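Local coordinates for maleylpyruvate isomerase (Ralstonia sp., PDB 2V6K) that catalyses the glutathione-dependent isomerization of maleylpyruvate to fumarylpyruvate in naphthalene degradation, as a homodimeric zeta-class glutathione transferase, at the gamma-glutamyl-S-(1,2-dicarboxyethyl)cysteinylglycine site and the interface of chains A and B. Residues are numbered along the deposited sequence; one frame, centred on the assembly and turned at random. Chains: chain A/B, Maleylpyruvate isomerase.

Contact 1: the gamma-glutamyl-S-(1,2-dicarboxyethyl)cysteinylglycine site. Residues chain A 10-13, 16, 35, 40, 53-55, 66-68, 106, 109-112, 178; chain B 103-104. With TGG (gamma-glutamyl-S-(1,2-dicarboxyethyl)cysteinylglycine), chain C.
Dicarboxyethyl glutathione, a substrate analogue, lies almost wholly buried in the active site of this zeta-class glutathione transferase, and each segment of it is read separately. The gamma-glutamyl amino group NN1 of TGG meets A:Gln66 OE1 at 2.7 Å, on an in-plane lone pair, and the syn lone pair of B:Asp104 OD1 at 2.9 Å. A:Gln66, bent at chi2 (-66°), reaches tip to tip toward the same aspartate, its NE2 lying 2.7 Å from B:Asp104 OD2, so that one amide both binds the amino group and helps hold the carboxylate that binds it. At the gamma-glutamyl carboxylate, A:Ser67 OG grips TGG OC1 at 2.6 Å while its backbone N holds OT1. The cysteinyl part is read by backbone: A:Val54 N donates to OC2, and A:Val54 O accepts from NN2 and from A:Thr13 OG1. A:His40 NE2 points in its ring plane at the glycyl carboxylate OT3. Recognition of the dicarboxyethyl group probably rests on its two carboxylates. A:His106 NE2 donates in its ring plane to TGG OF2 at 2.7 Å, and A:Gly12 N binds OE2 of the same carboxylate. The extended A:Arg178 makes a salt bridge to the other, NH1 to TGG OJ2 (3.2 Å). A:Ser11 OG stands 3.2 Å from the thioether SG2 of TGG, consistent with the catalytic serine of the class. The site lies between the thioredoxin-like N-terminal domain, at the start of helix 12-24, and the helical C-terminal domain, with helix 88-104 of chain B closing one end.

Contact 2: the interface of chains A and B. Residues chain A 62-64, 70, 73; chain B 88, 92-93.
Dimers of the glutathione transferase family set the thioredoxin-like domain of one subunit against the helical domain of the other, and this patch shows strand 63-65 and helix 67-77 of chain A meeting helix 88-104 of chain B. Its tightly packed part centres on A:Leu64 and A:Trp73. With CG anti to its backbone N (chi1 176°), A:Trp73 turns the indole so that A:Leu64 CD1 sits over the centre of one face, 3.7 Å above the plane. B:Gln92 then crosses obliquely, its CG 3.7 Å from A:Trp73 CB and its amide nearly perpendicular to the indole. A bend at chi2 (-78°) carries the amide toward A:Leu64, where B:Gln92 OE1 approaches A:Leu64 CD2 at 3.6 Å, and NE2 reaches the flank of A:Ile70. These are van der Waals contacts. At the indole edge, B:Ala88 O lies in the ring plane, 3.7 Å from A:Trp73 CD1. B:Arg93, bent at chi2 (-64°), is well covered too: its side chain crosses that of A:Leu64 at about a right angle, and A:Leu64 CD2 caps one guanidinium face toward the rim. Toward the looser side, B:Arg93 NH1 donates to A:Val63 O at 3.3 Å, a long bond reaching the oxygen from above its carbonyl plane, although the acceptor lies in the guanidinium plane. That side ends at A:Gln62, poorly ordered, modelled with OE1 folded back onto A:Val63 N; its position there is correspondingly less certain.

Contact 1: the gamma-glutamyl-S-(1,2-dicarboxyethyl)cysteinylglycine site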
ATOM      1  N   ARG A  10      -9.762  14.622  10.136  1.00  4.49           N
ATOM      2  CA  ARG A  10     -10.002  14.602   8.704  1.00  5.07           C
ATOM      3  C   ARG A  10      -8.777  13.992   8.033  1.00  5.50           C
ATOM      4  O   ARG A  10      -7.978  14.675   7.369  1.00  6.34           O
ATOM      5  CB  ARG A  10     -10.258  16.028   8.214  1.00  5.64           C
ATOM      6  CG  ARG A  10     -10.872  16.133   6.829  1.00  9.12           C
ATOM      7  CD  ARG A  10     -10.846  17.580   6.321  1.00 11.26           C
ATOM      8  NE  ARG A  10      -9.477  18.087   6.238  1.00 16.35           N
ATOM      9  CZ  ARG A  10      -9.014  19.154   6.886  1.00 18.24           C
ATOM     10  NH1 ARG A  10      -9.811  19.885   7.661  1.00 17.74           N
ATOM     11  NH2 ARG A  10      -7.744  19.506   6.737  1.00 19.98           N
ATOM     12  N   SER A  11      -8.625  12.694   8.244  1.00  5.82           N
ATOM     13  CA  SER A  11      -7.493  11.939   7.739  1.00  5.63           C
ATOM     14  C   SER A  11      -7.961  10.537   7.415  1.00  5.76           C
ATOM     15  O   SER A  11      -8.454   9.831   8.298  1.00  5.84           O
ATOM     16  CB  SER A  11      -6.390  11.884   8.794  1.00  5.88           C
ATOM     17  OG  SER A  11      -5.500  10.812   8.541  1.00  5.78           O
ATOM     18  N   GLY A  12      -7.815  10.139   6.156  1.00  5.28           N
ATOM     19  CA  GLY A  12      -8.276   8.836   5.692  1.00  5.25           C
ATOM     20  C   GLY A  12      -7.608   7.672   6.391  1.00  4.60           C
ATOM     21  O   GLY A  12      -8.275   6.722   6.785  1.00  5.24           O
ATOM     22  N   THR A  13      -6.286   7.735   6.543  1.00  4.38           N
ATOM     23  CA  THR A  13      -5.557   6.649   7.197  1.00  4.99           C
ATOM     24  C   THR A  13      -5.841   6.625   8.694  1.00  5.39           C
ATOM     25  O   THR A  13      -5.845   5.559   9.302  1.00  5.46           O
ATOM     26  CB  THR A  13      -4.050   6.741   6.971  1.00  5.10           C
ATOM     27  OG1 THR A  13      -3.616   8.061   7.327  1.00  5.53           O
ATOM     28  CG2 THR A  13      -3.701   6.462   5.515  1.00  5.88           C
ATOM     29  N   ARG A  16      -9.327   5.065   8.886  1.00  4.50           N
ATOM     30  CA  ARG A  16      -9.132   3.640   8.628  1.00  4.88           C
ATOM     31  C   ARG A  16      -8.751   2.880   9.902  1.00  5.07           C
ATOM     32  O   ARG A  16      -9.355   1.855  10.243  1.00  5.23           O
ATOM     33  CB  ARG A  16      -8.046   3.505   7.554  1.00  4.98           C
ATOM     34  CG  ARG A  16      -7.717   2.102   7.062  1.00  4.65           C
ATOM     35  CD  ARG A  16      -6.385   2.116   6.335  1.00  5.40           C
ATOM     36  NE  ARG A  16      -6.460   2.906   5.108  1.00  4.63           N
ATOM     37  CZ  ARG A  16      -5.415   3.205   4.342  1.00  5.93           C
ATOM     38  NH1 ARG A  16      -4.191   2.822   4.696  1.00  6.38           N
ATOM     39  NH2 ARG A  16      -5.591   3.901   3.225  1.00  5.80           N
ATOM     40  N   LEU A  35      -2.705  18.460  11.228  1.00  4.56           N
ATOM     41  CA  LEU A  35      -2.032  18.462   9.934  1.00  5.07           C
ATOM     42  C   LEU A  35      -2.110  19.804   9.225  1.00  4.94           C
ATOM     43  O   LEU A  35      -1.196  20.169   8.489  1.00  5.24           O
ATOM     44  CB  LEU A  35      -2.592  17.360   9.035  1.00  5.37           C
ATOM     45  CG  LEU A  35      -2.613  15.955   9.640  1.00  5.51           C
ATOM     46  CD1 LEU A  35      -3.190  14.990   8.638  1.00  8.00           C
ATOM     47  CD2 LEU A  35      -1.229  15.504  10.072  1.00  6.92           C
ATOM     48  N   HIS A  40       2.682  17.591  12.195  1.00  4.93           N
ATOM     49  CA  HIS A  40       3.368  16.354  11.855  1.00  5.56           C
ATOM     50  C   HIS A  40       4.760  16.593  11.290  1.00  6.02           C
ATOM     51  O   HIS A  40       5.586  15.680  11.287  1.00  6.56           O
ATOM     52  CB  HIS A  40       2.531  15.518  10.888  1.00  4.81           C
ATOM     53  CG  HIS A  40       2.225  16.196   9.589  1.00  4.52           C
ATOM     54  ND1 HIS A  40       1.579  17.413   9.512  1.00  5.14           N
ATOM     55  CD2 HIS A  40       2.432  15.796   8.312  1.00  5.56           C
ATOM     56  CE1 HIS A  40       1.420  17.742   8.241  1.00  4.48           C
ATOM     57  NE2 HIS A  40       1.927  16.778   7.493  1.00  4.61           N
ATOM     58  N   LEU A  53       4.147  11.088   9.165  1.00  6.03           N
ATOM     59  CA  LEU A  53       2.780  10.929   8.676  1.00  6.29           C
ATOM     60  C   LEU A  53       1.927  10.333   9.783  1.00  6.12           C
ATOM     61  O   LEU A  53       2.453   9.762  10.746  1.00  7.55           O
ATOM     62  CB  LEU A  53       2.741  10.007   7.454  1.00  6.25           C
ATOM     63  CG  LEU A  53       3.573  10.427   6.236  1.00  5.93           C
ATOM     64  CD1 LEU A  53       3.656   9.283   5.228  1.00  6.89           C
ATOM     65  CD2 LEU A  53       3.016  11.689   5.582  1.00  6.79           C
ATOM     66  N   VAL A  54       0.612  10.473   9.654  1.00  5.62           N
ATOM     67  CA  VAL A  54      -0.305   9.861  10.617  1.00  5.64           C
ATOM     68  C   VAL A  54      -1.089   8.719   9.965  1.00  5.75           C
ATOM     69  O   VAL A  54      -1.279   8.713   8.747  1.00  5.30           O
ATOM     70  CB  VAL A  54      -1.261  10.900  11.281  1.00  6.40           C
ATOM     71  CG1 VAL A  54      -0.466  11.938  12.083  1.00  7.01           C
ATOM     72  CG2 VAL A  54      -2.169  11.574  10.250  1.00  6.58           C
ATOM     73  N   PRO A  55      -1.544   7.741  10.763  1.00  5.08           N
ATOM     74  CA  PRO A  55      -1.426   7.616  12.212  1.00  4.94           C
ATOM     75  C   PRO A  55      -0.146   6.943  12.695  1.00  4.98           C
ATOM     76  O   PRO A  55       0.550   6.281  11.923  1.00  6.26           O
ATOM     77  CB  PRO A  55      -2.628   6.735  12.557  1.00  5.12           C
ATOM     78  CG  PRO A  55      -2.701   5.784  11.391  1.00  5.34           C
ATOM     79  CD  PRO A  55      -2.333   6.633  10.187  1.00  5.52           C
ATOM     80  N   GLN A  66       2.521   2.880  10.032  1.00  4.49           N
ATOM     81  CA  GLN A  66       1.937   2.228   8.850  1.00  4.66           C
ATOM     82  C   GLN A  66       0.606   1.551   9.138  1.00  4.86           C
ATOM     83  O   GLN A  66       0.559   0.403   9.604  1.00  5.07           O
ATOM     84  CB  GLN A  66       2.921   1.265   8.184  1.00  4.71           C
ATOM     85  CG  GLN A  66       3.993   2.009   7.414  1.00  4.40           C
ATOM     86  CD  GLN A  66       3.443   2.772   6.229  1.00  4.03           C
ATOM     87  OE1 GLN A  66       2.433   2.385   5.624  1.00  5.29           O
ATOM     88  NE2 GLN A  66       4.099   3.882   5.891  1.00  5.43           N
ATOM     89  N   SER A  67      -0.488   2.251   8.846  1.00  5.10           N
ATOM     90  CA  SER A  67      -1.806   1.693   9.133  1.00  4.81           C
ATOM     91  C   SER A  67      -2.023   0.264   8.598  1.00  5.11           C
ATOM     92  O   SER A  67      -2.639  -0.534   9.292  1.00  5.34           O
ATOM     93  CB  SER A  67      -2.940   2.653   8.736  1.00  5.28           C
ATOM     94  OG  SER A  67      -3.084   2.803   7.338  1.00  5.62           O
ATOM     95  N   PRO A  68      -1.521  -0.082   7.387  1.00  4.62           N
ATOM     96  CA  PRO A  68      -1.761  -1.474   6.981  1.00  4.84           C
ATOM     97  C   PRO A  68      -1.135  -2.500   7.925  1.00  5.32           C
ATOM     98  O   PRO A  68      -1.752  -3.534   8.221  1.00  5.40           O
ATOM     99  CB  PRO A  68      -1.119  -1.545   5.590  1.00  5.10           C
ATOM    100  CG  PRO A  68      -1.216  -0.141   5.095  1.00  4.95           C
ATOM    101  CD  PRO A  68      -0.850   0.668   6.305  1.00  5.36           C
ATOM    102  N   HIS A 106      -5.428   5.955  -2.065  1.00  3.95           N
ATOM    103  CA  HIS A 106      -5.156   6.894  -0.987  1.00  4.82           C
ATOM    104  C   HIS A 106      -3.830   7.670  -1.119  1.00  4.43           C
ATOM    105  O   HIS A 106      -3.815   8.895  -0.962  1.00  3.91           O
ATOM    106  CB  HIS A 106      -5.226   6.232   0.397  1.00  5.05           C
ATOM    107  CG  HIS A 106      -4.627   7.099   1.442  1.00  4.44           C
ATOM    108  ND1 HIS A 106      -3.285   7.056   1.758  1.00  4.85           N
ATOM    109  CD2 HIS A 106      -5.149   8.146   2.126  1.00  5.37           C
ATOM    110  CE1 HIS A 106      -3.017   8.015   2.625  1.00  5.35           C
ATOM    111  NE2 HIS A 106      -4.129   8.688   2.863  1.00  6.01           N
ATOM    112  N   ASN A 109      -3.539  10.817  -3.515  1.00  3.54           N
ATOM    113  CA  ASN A 109      -4.318  12.026  -3.237  1.00  4.40           C
ATOM    114  C   ASN A 109      -4.001  12.657  -1.892  1.00  4.44           C
ATOM    115  O   ASN A 109      -4.656  13.607  -1.463  1.00  4.89           O
ATOM    116  CB  ASN A 109      -5.811  11.714  -3.304  1.00  5.07           C
ATOM    117  CG  ASN A 109      -6.257  11.298  -4.682  1.00  4.80           C
ATOM    118  OD1 ASN A 109      -5.563  11.526  -5.681  1.00  4.93           O
ATOM    119  ND2 ASN A 109      -7.433  10.683  -4.753  1.00  5.65           N
ATOM    120  N   ASN A 110      -2.974  12.132  -1.237  1.00  4.47           N
ATOM    121  CA  ASN A 110      -2.559  12.581   0.085  1.00  4.07           C
ATOM    122  C   ASN A 110      -2.105  14.033   0.055  1.00  4.60           C
ATOM    123  O   ASN A 110      -1.616  14.513  -0.974  1.00  4.62           O
ATOM    124  CB  ASN A 110      -1.442  11.638   0.538  1.00  5.26           C
ATOM    125  CG  ASN A 110      -0.962  11.878   1.952  1.00  4.88           C
ATOM    126  OD1 ASN A 110      -1.681  12.370   2.829  1.00  4.31           O
ATOM    127  ND2 ASN A 110       0.286  11.495   2.186  1.00  6.04           N
ATOM    128  N   ARG A 111      -2.261  14.722   1.181  1.00  4.10           N
ATOM    129  CA  ARG A 111      -1.973  16.151   1.296  1.00  4.11           C
ATOM    130  C   ARG A 111      -0.653  16.564   0.649  1.00  4.76           C
ATOM    131  O   ARG A 111      -0.620  17.515  -0.145  1.00  4.73           O
ATOM    132  CB  ARG A 111      -2.006  16.567   2.775  1.00  4.76           C
ATOM    133  CG  ARG A 111      -1.722  18.045   3.049  1.00  5.53           C
ATOM    134  CD  ARG A 111      -1.574  18.313   4.546  1.00 12.68           C
ATOM    135  NE  ARG A 111      -1.683  19.731   4.909  1.00 16.85           N
ATOM    136  CZ  ARG A 111      -0.690  20.619   4.865  1.00 19.51           C
ATOM    137  NH1 ARG A 111       0.518  20.276   4.440  1.00 14.01           N
ATOM    138  NH2 ARG A 111      -0.914  21.873   5.236  1.00 20.76           N
ATOM    139  N   ARG A 112       0.431  15.862   0.975  1.00  3.89           N
ATOM    140  CA  ARG A 112       1.758  16.255   0.476  1.00  3.81           C
ATOM    141  C   ARG A 112       1.822  16.221  -1.049  1.00  3.58           C
ATOM    142  O   ARG A 112       2.546  17.010  -1.665  1.00  3.72           O
ATOM    143  CB  ARG A 112       2.853  15.358   1.068  1.00  4.04           C
ATOM    144  CG  ARG A 112       2.711  13.898   0.669  1.00  4.42           C
ATOM    145  CD  ARG A 112       3.644  12.948   1.396  1.00  4.49           C
ATOM    146  NE  ARG A 112       3.525  11.642   0.748  1.00  4.46           N
ATOM    147  CZ  ARG A 112       4.501  10.757   0.598  1.00  3.77           C
ATOM    148  NH1 ARG A 112       5.702  10.955   1.135  1.00  4.32           N
ATOM    149  NH2 ARG A 112       4.240   9.651  -0.088  1.00  4.87           N
ATOM    150  N   ARG A 178     -15.486  14.403  -0.580  1.00  7.27           N
ATOM    151  CA  ARG A 178     -14.740  15.648  -0.403  0.50  7.85           C
ATOM    152  C   ARG A 178     -14.287  16.230  -1.748  1.00  7.86           C
ATOM    153  O   ARG A 178     -14.352  17.444  -1.974  1.00  8.15           O
ATOM    154  CB  ARG A 178     -13.530  15.396   0.506  0.50  9.35           C
ATOM    155  CG  ARG A 178     -12.590  16.573   0.676  0.50 11.08           C
ATOM    156  CD  ARG A 178     -11.281  16.138   1.312  0.50 12.66           C
ATOM    157  NE  ARG A 178     -10.372  17.267   1.487  0.50 12.43           N
ATOM    158  CZ  ARG A 178      -9.118  17.173   1.925  0.50 13.32           C
ATOM    159  NH1 ARG A 178      -8.594  15.994   2.239  0.50 11.48           N
ATOM    160  NH2 ARG A 178      -8.385  18.267   2.046  0.50 10.98           N
TER
ATOM    161  N   CYS B 103       3.078   1.499  -0.261  1.00  4.07           N
ATOM    162  CA  CYS B 103       2.041   2.528  -0.203  1.00  4.06           C
ATOM    163  C   CYS B 103       2.596   3.901  -0.530  1.00  4.39           C
ATOM    164  O   CYS B 103       1.980   4.654  -1.286  1.00  5.10           O
ATOM    165  CB  CYS B 103       1.405   2.601   1.187  1.00  4.09           C
ATOM    166  SG  CYS B 103       0.591   1.098   1.757  1.00  5.64           S
ATOM    167  N   ASP B 104       3.744   4.234   0.052  1.00  3.97           N
ATOM    168  CA  ASP B 104       4.136   5.637   0.130  1.00  3.79           C
ATOM    169  C   ASP B 104       5.253   6.057  -0.813  1.00  3.61           C
ATOM    170  O   ASP B 104       5.640   7.228  -0.821  1.00  3.77           O
ATOM    171  CB  ASP B 104       4.476   6.020   1.572  1.00  4.23           C
ATOM    172  CG  ASP B 104       3.353   5.713   2.548  1.00  4.54           C
ATOM    173  OD1 ASP B 104       2.172   5.644   2.149  1.00  5.85           O
ATOM    174  OD2 ASP B 104       3.685   5.531   3.735  1.00  6.22           O
TER
HETATM  175  OC1 TGG C1213      -1.265   3.993   5.862  1.00  8.53           O
HETATM  176  CO1 TGG C1213      -0.290   4.601   6.347  1.00  7.71           C
HETATM  177  OT1 TGG C1213      -0.119   4.776   7.571  1.00  7.87           O
HETATM  178  CA1 TGG C1213       0.740   5.132   5.390  1.00  7.94           C
HETATM  179  NN1 TGG C1213       0.913   4.211   4.272  1.00  8.80           N
HETATM  180  CB1 TGG C1213       0.309   6.480   4.824  1.00  8.71           C
HETATM  181  CG1 TGG C1213       0.228   7.537   5.913  1.00  7.87           C
HETATM  182  CD1 TGG C1213       0.093   8.966   5.404  1.00 11.53           C
HETATM  183  OE1 TGG C1213      -0.201   9.096   4.034  1.00  8.77           O
HETATM  184  NN2 TGG C1213      -0.837   9.694   6.211  1.00  7.78           N
HETATM  185  CA2 TGG C1213      -1.444  10.927   5.789  1.00  7.01           C
HETATM  186  CO2 TGG C1213      -0.390  11.971   6.129  1.00  9.77           C
HETATM  187  OC2 TGG C1213      -0.176  12.145   7.508  1.00  8.13           O
HETATM  188  NN3 TGG C1213      -0.482  13.193   5.389  1.00  8.27           N
HETATM  189  CA3 TGG C1213       0.318  14.335   5.784  1.00  8.57           C
HETATM  190  CO3 TGG C1213       0.962  14.942   4.571  1.00  9.97           C
HETATM  191  OC3 TGG C1213       0.755  14.434   3.451  1.00  8.78           O
HETATM  192  OT3 TGG C1213       1.676  15.954   4.761  1.00 10.18           O
HETATM  193  CB2 TGG C1213      -2.749  10.945   6.560  1.00  8.39           C
HETATM  194  SG2 TGG C1213      -3.639  12.451   6.537  1.00  9.73           S
HETATM  195  CD2 TGG C1213      -4.278  12.763   4.926  1.00  9.76           C
HETATM  196  CE2 TGG C1213      -5.422  11.820   4.637  1.00 12.94           C
HETATM  197  OE2 TGG C1213      -6.600  12.245   4.613  1.00 13.45           O
HETATM  198  OF2 TGG C1213      -5.165  10.613   4.429  1.00 14.73           O
HETATM  199  CF2 TGG C1213      -4.704  14.231   4.964  1.00 11.69           C
HETATM  200  CH2 TGG C1213      -5.116  14.791   3.626  1.00 12.64           C
HETATM  201  OI2 TGG C1213      -4.818  14.174   2.588  1.00 11.33           O
HETATM  202  OJ2 TGG C1213      -5.760  15.867   3.620  1.00 14.59           O
HETATM  203  O   HOH W   1       1.680   5.613   9.474  1.00  8.44           O
HETATM  204  O   HOH W   2       0.773   7.973   1.603  1.00  9.45           O
HETATM  205  O   HOH W   3       1.689  18.188   3.207  1.00 13.36           O

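Contact 2: the interface of chains A and B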
ATOM      1  N   GLN A  62       6.069   0.553  22.536  1.00 18.34           N
ATOM      2  CA  GLN A  62       6.727   1.122  21.356  1.00 17.56           C
ATOM      3  C   GLN A  62       5.723   1.834  20.448  1.00 15.03           C
ATOM      4  O   GLN A  62       4.512   1.671  20.607  1.00 14.11           O
ATOM      5  CB  GLN A  62       7.500   0.038  20.586  1.00 19.43           C
ATOM      6  CG  GLN A  62       8.399   0.538  19.438  1.00 23.84           C
ATOM      7  CD  GLN A  62       9.385   1.615  19.851  1.00 26.78           C
ATOM      8  OE1 GLN A  62       9.041   2.797  19.923  1.00 29.03           O
ATOM      9  NE2 GLN A  62      10.628   1.216  20.100  1.00 30.28           N
ATOM     10  N   VAL A  63       6.242   2.632  19.517  1.00 13.91           N
ATOM     11  CA  VAL A  63       5.421   3.355  18.548  1.00 11.68           C
ATOM     12  C   VAL A  63       5.369   2.611  17.216  1.00 10.68           C
ATOM     13  O   VAL A  63       6.393   2.394  16.557  1.00 13.19           O
ATOM     14  CB  VAL A  63       5.920   4.804  18.319  1.00 12.17           C
ATOM     15  CG1 VAL A  63       4.981   5.546  17.377  1.00 13.20           C
ATOM     16  CG2 VAL A  63       6.028   5.551  19.643  1.00 13.25           C
ATOM     17  N   LEU A  64       4.161   2.215  16.839  1.00  6.63           N
ATOM     18  CA  LEU A  64       3.921   1.528  15.582  1.00  6.68           C
ATOM     19  C   LEU A  64       3.521   2.524  14.517  1.00  5.28           C
ATOM     20  O   LEU A  64       2.773   3.469  14.788  1.00  5.66           O
ATOM     21  CB  LEU A  64       2.797   0.510  15.739  1.00  6.18           C
ATOM     22  CG  LEU A  64       2.893  -0.516  16.874  1.00  6.92           C
ATOM     23  CD1 LEU A  64       1.720  -1.457  16.791  1.00  8.14           C
ATOM     24  CD2 LEU A  64       4.205  -1.283  16.836  1.00  8.78           C
ATOM     25  N   ILE A  70      -0.227  -1.899  11.167  1.00  5.11           N
ATOM     26  CA  ILE A  70      -0.893  -1.789  12.461  1.00  5.16           C
ATOM     27  C   ILE A  70      -2.199  -2.575  12.460  1.00  5.14           C
ATOM     28  O   ILE A  70      -2.496  -3.282  13.425  1.00  4.97           O
ATOM     29  CB  ILE A  70      -1.163  -0.319  12.848  1.00  4.70           C
ATOM     30  CG1 ILE A  70       0.154   0.450  12.965  1.00  5.12           C
ATOM     31  CG2 ILE A  70      -1.941  -0.255  14.164  1.00  5.30           C
ATOM     32  CD1 ILE A  70      -0.009   1.964  13.060  1.00  6.04           C
ATOM     33  N   TRP A  73      -1.559  -6.201  12.677  1.00  4.83           N
ATOM     34  CA  TRP A  73      -1.149  -6.453  14.062  1.00  5.03           C
ATOM     35  C   TRP A  73      -2.360  -6.536  14.999  1.00  5.35           C
ATOM     36  O   TRP A  73      -2.452  -7.456  15.817  1.00  5.24           O
ATOM     37  CB  TRP A  73      -0.136  -5.387  14.493  1.00  5.17           C
ATOM     38  CG  TRP A  73       0.339  -5.435  15.918  1.00  5.57           C
ATOM     39  CD1 TRP A  73       1.382  -6.161  16.414  1.00  7.03           C
ATOM     40  CD2 TRP A  73      -0.196  -4.693  17.020  1.00  6.82           C
ATOM     41  NE1 TRP A  73       1.523  -5.927  17.764  1.00  7.04           N
ATOM     42  CE2 TRP A  73       0.566  -5.028  18.158  1.00  6.26           C
ATOM     43  CE3 TRP A  73      -1.249  -3.776  17.153  1.00  7.96           C
ATOM     44  CZ2 TRP A  73       0.304  -4.485  19.422  1.00  8.15           C
ATOM     45  CZ3 TRP A  73      -1.509  -3.236  18.411  1.00  9.03           C
ATOM     46  CH2 TRP A  73      -0.734  -3.593  19.522  1.00  9.08           C
TER
ATOM     47  N   ALA B  88       4.762 -11.261  16.741  1.00  9.99           N
ATOM     48  CA  ALA B  88       3.872 -10.157  16.386  1.00  9.82           C
ATOM     49  C   ALA B  88       4.616  -8.848  16.129  1.00  9.11           C
ATOM     50  O   ALA B  88       4.305  -8.133  15.173  1.00  8.66           O
ATOM     51  CB  ALA B  88       2.818  -9.966  17.461  1.00 10.02           C
ATOM     52  N   GLN B  92       4.907  -6.996  12.468  1.00  6.78           N
ATOM     53  CA  GLN B  92       4.455  -5.628  12.265  1.00  6.60           C
ATOM     54  C   GLN B  92       5.560  -4.760  11.663  1.00  6.46           C
ATOM     55  O   GLN B  92       5.295  -3.965  10.753  1.00  6.89           O
ATOM     56  CB  GLN B  92       3.920  -5.042  13.570  1.00  6.47           C
ATOM     57  CG  GLN B  92       3.053  -3.795  13.391  1.00  6.51           C
ATOM     58  CD  GLN B  92       3.858  -2.535  13.141  1.00  7.11           C
ATOM     59  OE1 GLN B  92       5.031  -2.437  13.521  1.00  8.20           O
ATOM     60  NE2 GLN B  92       3.224  -1.551  12.512  1.00  7.11           N
ATOM     61  N   ARG B  93       6.790  -4.922  12.146  1.00  7.03           N
ATOM     62  CA  ARG B  93       7.918  -4.119  11.659  1.00  7.49           C
ATOM     63  C   ARG B  93       8.238  -4.403  10.201  1.00  5.98           C
ATOM     64  O   ARG B  93       8.498  -3.480   9.429  1.00  5.80           O
ATOM     65  CB  ARG B  93       9.184  -4.358  12.490  1.00  8.66           C
ATOM     66  CG  ARG B  93       9.032  -4.184  13.985  1.00 15.47           C
ATOM     67  CD  ARG B  93       8.692  -2.763  14.371  1.00 18.99           C
ATOM     68  NE  ARG B  93       8.341  -2.702  15.788  1.00 22.01           N
ATOM     69  CZ  ARG B  93       7.921  -1.616  16.429  1.00 23.48           C
ATOM     70  NH1 ARG B  93       7.788  -0.453  15.799  1.00 23.49           N
ATOM     71  NH2 ARG B  93       7.628  -1.704  17.717  1.00 23.27           N
TER

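About 17 Å separates the C-alpha centres of contact 1 and contact 2, and the same elements run through both. Helix 67-77 of chain A brings its first residues, A:Ser67 and A:Pro68, to the ligand and A:Ile70 and A:Trp73 to the partner. Helix 88-104 of chain B packs at contact 2 near its start and supplies B:Cys103 and B:Asp104 to contact 1 at its end. Dimerisation therefore helps complete the glutathione site, and contact 2 probably helps hold that helix in register. By two-fold symmetry, each subunit lends the same helix to its neighbour's site.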